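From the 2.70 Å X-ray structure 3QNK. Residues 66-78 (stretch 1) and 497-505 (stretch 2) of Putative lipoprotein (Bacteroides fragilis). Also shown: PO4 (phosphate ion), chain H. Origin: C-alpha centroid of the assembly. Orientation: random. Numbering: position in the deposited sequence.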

# COMPACT_ATOMS: atom_id res chain seq x y z
N VAL B 66 16.96 -9.50 -8.00
CA VAL B 66 16.27 -8.24 -7.69
C VAL B 66 16.89 -7.12 -8.57
O VAL B 66 18.04 -7.25 -9.03
CB VAL B 66 16.34 -7.87 -6.19
CG1 VAL B 66 15.52 -8.85 -5.34
CG2 VAL B 66 17.78 -7.79 -5.71
N SER B 67 16.15 -6.01 -8.77
CA SER B 67 16.60 -4.84 -9.53
C SER B 67 15.88 -3.65 -8.96
O SER B 67 15.06 -3.83 -8.08
CB SER B 67 16.31 -5.03 -11.02
OG SER B 67 14.93 -5.08 -11.39
N ALA B 68 16.18 -2.43 -9.42
CA ALA B 68 15.46 -1.26 -8.93
C ALA B 68 13.95 -1.34 -9.31
O ALA B 68 13.08 -0.92 -8.54
CB ALA B 68 16.08 -0.01 -9.50
N SER B 69 13.65 -1.91 -10.50
CA SER B 69 12.31 -2.11 -11.04
C SER B 69 11.58 -3.25 -10.29
O SER B 69 10.39 -3.11 -10.06
CB SER B 69 12.37 -2.37 -12.54
OG SER B 69 13.71 -2.53 -12.97
N ASP B 70 12.29 -4.33 -9.86
CA ASP B 70 11.70 -5.36 -9.00
C ASP B 70 12.55 -5.42 -7.72
O ASP B 70 13.43 -6.28 -7.61
CB ASP B 70 11.55 -6.74 -9.69
CG ASP B 70 10.59 -7.71 -8.98
OD1 ASP B 70 10.02 -7.34 -7.92
OD2 ASP B 70 10.40 -8.83 -9.49
N PRO B 71 12.38 -4.46 -6.78
CA PRO B 71 13.27 -4.40 -5.62
C PRO B 71 13.02 -5.42 -4.53
O PRO B 71 13.96 -5.74 -3.79
CB PRO B 71 13.08 -2.98 -5.09
CG PRO B 71 11.81 -2.53 -5.59
CD PRO B 71 11.44 -3.32 -6.79
N GLN B 72 11.79 -5.90 -4.40
CA GLN B 72 11.33 -6.84 -3.37
C GLN B 72 11.74 -6.34 -1.98
O GLN B 72 12.26 -7.10 -1.15
CB GLN B 72 11.78 -8.27 -3.67
CG GLN B 72 11.20 -8.75 -5.01
CD GLN B 72 11.29 -10.20 -5.34
OE1 GLN B 72 11.79 -11.06 -4.58
NE2 GLN B 72 10.76 -10.50 -6.50
N ASP B 73 11.50 -5.03 -1.74
CA ASP B 73 11.83 -4.28 -0.52
C ASP B 73 10.72 -4.37 0.51
O ASP B 73 10.84 -3.81 1.60
CB ASP B 73 12.10 -2.81 -0.87
CG ASP B 73 10.94 -2.01 -1.44
OD1 ASP B 73 10.06 -2.63 -2.10
OD2 ASP B 73 10.90 -0.77 -1.22
N ASP B 74 9.64 -5.09 0.16
CA ASP B 74 8.45 -5.33 0.98
C ASP B 74 7.71 -4.02 1.24
O ASP B 74 7.07 -3.87 2.28
CB ASP B 74 8.83 -6.04 2.30
CG ASP B 74 9.75 -7.25 2.13
OD1 ASP B 74 9.58 -8.00 1.12
OD2 ASP B 74 10.63 -7.45 3.00
N ASP B 75 7.84 -3.06 0.30
CA ASP B 75 7.24 -1.72 0.29
C ASP B 75 7.61 -0.92 1.52
O ASP B 75 6.84 -0.02 1.92
CB ASP B 75 5.70 -1.83 0.17
CG ASP B 75 5.23 -2.52 -1.10
OD1 ASP B 75 5.48 -1.98 -2.20
OD2 ASP B 75 4.56 -3.57 -0.99
N VAL B 76 8.79 -1.22 2.11
CA VAL B 76 9.22 -0.56 3.35
C VAL B 76 9.45 0.96 3.12
O VAL B 76 8.97 1.74 3.92
CB VAL B 76 10.39 -1.28 4.05
CG1 VAL B 76 11.01 -0.41 5.17
CG2 VAL B 76 9.90 -2.59 4.64
N TRP B 77 10.12 1.35 2.02
CA TRP B 77 10.35 2.76 1.71
C TRP B 77 9.00 3.54 1.63
O TRP B 77 8.83 4.54 2.34
CB TRP B 77 11.15 2.90 0.40
CG TRP B 77 11.61 4.30 0.11
CD1 TRP B 77 10.85 5.32 -0.39
CD2 TRP B 77 12.94 4.81 0.24
NE1 TRP B 77 11.64 6.43 -0.60
CE2 TRP B 77 12.92 6.15 -0.21
CE3 TRP B 77 14.15 4.27 0.71
CZ2 TRP B 77 14.06 6.98 -0.18
CZ3 TRP B 77 15.28 5.09 0.74
CH2 TRP B 77 15.22 6.42 0.30
N GLU B 78 8.04 3.05 0.83
CA GLU B 78 6.71 3.62 0.64
C GLU B 78 5.91 3.74 1.96
O GLU B 78 5.43 4.84 2.31
CB GLU B 78 5.93 2.73 -0.33
CG GLU B 78 4.62 3.33 -0.83
CD GLU B 78 3.77 2.43 -1.71
OE1 GLU B 78 4.32 1.48 -2.32
OE2 GLU B 78 2.56 2.70 -1.82
N LEU B 497 22.77 -4.36 0.65
CA LEU B 497 21.79 -3.28 0.73
C LEU B 497 20.60 -3.57 -0.17
O LEU B 497 20.79 -4.17 -1.23
CB LEU B 497 22.41 -1.92 0.37
CG LEU B 497 23.30 -1.25 1.44
CD1 LEU B 497 23.77 0.10 0.95
CD2 LEU B 497 22.54 -1.08 2.79
N THR B 498 19.39 -3.16 0.25
CA THR B 498 18.13 -3.31 -0.52
C THR B 498 18.04 -2.21 -1.58
O THR B 498 18.36 -1.06 -1.27
CB THR B 498 16.94 -3.28 0.45
OG1 THR B 498 17.09 -4.39 1.31
CG2 THR B 498 15.58 -3.37 -0.26
N PRO B 499 17.63 -2.48 -2.85
CA PRO B 499 17.56 -1.37 -3.83
C PRO B 499 16.45 -0.38 -3.47
O PRO B 499 15.43 -0.75 -2.88
CB PRO B 499 17.25 -2.06 -5.17
CG PRO B 499 16.80 -3.39 -4.86
CD PRO B 499 17.16 -3.75 -3.45
N VAL B 500 16.71 0.89 -3.76
CA VAL B 500 15.69 1.92 -3.60
C VAL B 500 14.76 1.70 -4.80
O VAL B 500 15.26 1.51 -5.93
CB VAL B 500 16.30 3.35 -3.53
CG1 VAL B 500 15.22 4.43 -3.57
CG2 VAL B 500 17.20 3.52 -2.30
N PRO B 501 13.42 1.66 -4.61
CA PRO B 501 12.51 1.46 -5.76
C PRO B 501 12.78 2.45 -6.91
O PRO B 501 12.99 3.63 -6.68
CB PRO B 501 11.14 1.68 -5.13
CG PRO B 501 11.33 1.27 -3.75
CD PRO B 501 12.66 1.80 -3.36
N HIS B 502 12.85 1.93 -8.14
CA HIS B 502 13.17 2.66 -9.37
C HIS B 502 12.37 3.94 -9.56
O HIS B 502 12.95 4.96 -9.92
CB HIS B 502 12.93 1.76 -10.57
CG HIS B 502 13.23 2.40 -11.90
ND1 HIS B 502 14.53 2.60 -12.33
CD2 HIS B 502 12.37 2.88 -12.83
CE1 HIS B 502 14.42 3.13 -13.53
NE2 HIS B 502 13.15 3.34 -13.87
N ASP B 503 11.05 3.87 -9.36
CA ASP B 503 10.16 5.00 -9.58
C ASP B 503 10.49 6.15 -8.65
O ASP B 503 10.31 7.31 -9.02
CB ASP B 503 8.69 4.58 -9.45
CG ASP B 503 8.12 3.83 -10.64
OD1 ASP B 503 8.85 3.70 -11.67
OD2 ASP B 503 6.94 3.41 -10.57
N GLU B 504 11.02 5.82 -7.45
CA GLU B 504 11.42 6.80 -6.44
C GLU B 504 12.67 7.56 -6.91
O GLU B 504 12.72 8.79 -6.80
CB GLU B 504 11.66 6.08 -5.12
CG GLU B 504 11.36 6.93 -3.91
CD GLU B 504 9.90 7.21 -3.59
OE1 GLU B 504 9.02 6.50 -4.14
OE2 GLU B 504 9.65 8.11 -2.76
N ILE B 505 13.65 6.82 -7.47
CA ILE B 505 14.92 7.35 -7.99
C ILE B 505 14.70 8.26 -9.21
O ILE B 505 15.39 9.26 -9.31
CB ILE B 505 15.86 6.17 -8.39
CG1 ILE B 505 16.29 5.33 -7.20
CG2 ILE B 505 17.06 6.64 -9.23
CD1 ILE B 505 17.23 6.01 -6.23
P PO4 H . 16.59 -1.09 -13.71
O1 PO4 H . 17.51 -2.07 -12.86
O2 PO4 H . 17.44 -0.24 -14.77
O3 PO4 H . 15.48 -1.87 -14.47
O4 PO4 H . 15.80 -0.04 -12.88

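What ties the two backbones together, when touching residues are at least 423 positions apart in sequence? A single hydrogen bond does so: His-502 N donates to Ala-68 O at 2.9 Å. His-502 begins a helix, where no earlier turn supplies its amide with a partner, and Ala-68 O fills that place. Around this bond the Ala-68 CB and His-502 CB atoms come within 3.8 Å, the methyl lying at the edge of the imidazole.

What do the prolines contribute beside that bond? Proline has a compact, apolar ring and no amide hydrogen to donate, so these rings meet through carbon contacts. Pro-71 points toward the other stretch and touches both of its partners: Pro-71 CB lies 3.7 Å from Pro-499 CG, and Pro-71 CG lies 4.2 Å from Pro-501 CG.

How is Trp-77 held? With chi1 t and chi2 at -78°, its indole reaches across to Val-500. That valine, also t, sets CG1 4.2 Å from the centroid of the six-membered ring of Trp-77, almost on the ring normal, a CH-pi contact, while its CG2 meets Trp-77 CZ3 at 3.9 Å. Glu-504 CG approaches Trp-77 NE1 to 3.4 Å, its chi1 of -149° lying between wells.

What do the polar side chains do? Asp-73, in the p rotamer, places OD1 to accept a weak hydrogen bond from Asp-75 N at 3.3 Å, within a type I' turn; its CB rests 3.6 Å from Thr-498 CG2. Ser-67, also p, accepts from Asp-70 N at OG (3.1 Å) and donates from OG to Ser-69 OG (3.2 Å). Ser-69, its chi1 of 8° between wells, in turn donates from OG to PO4 O3 at a very short 2.4 Å, and His-502 ND1 lies 3.0 Å from PO4 O4, so the phosphate touches both stretches.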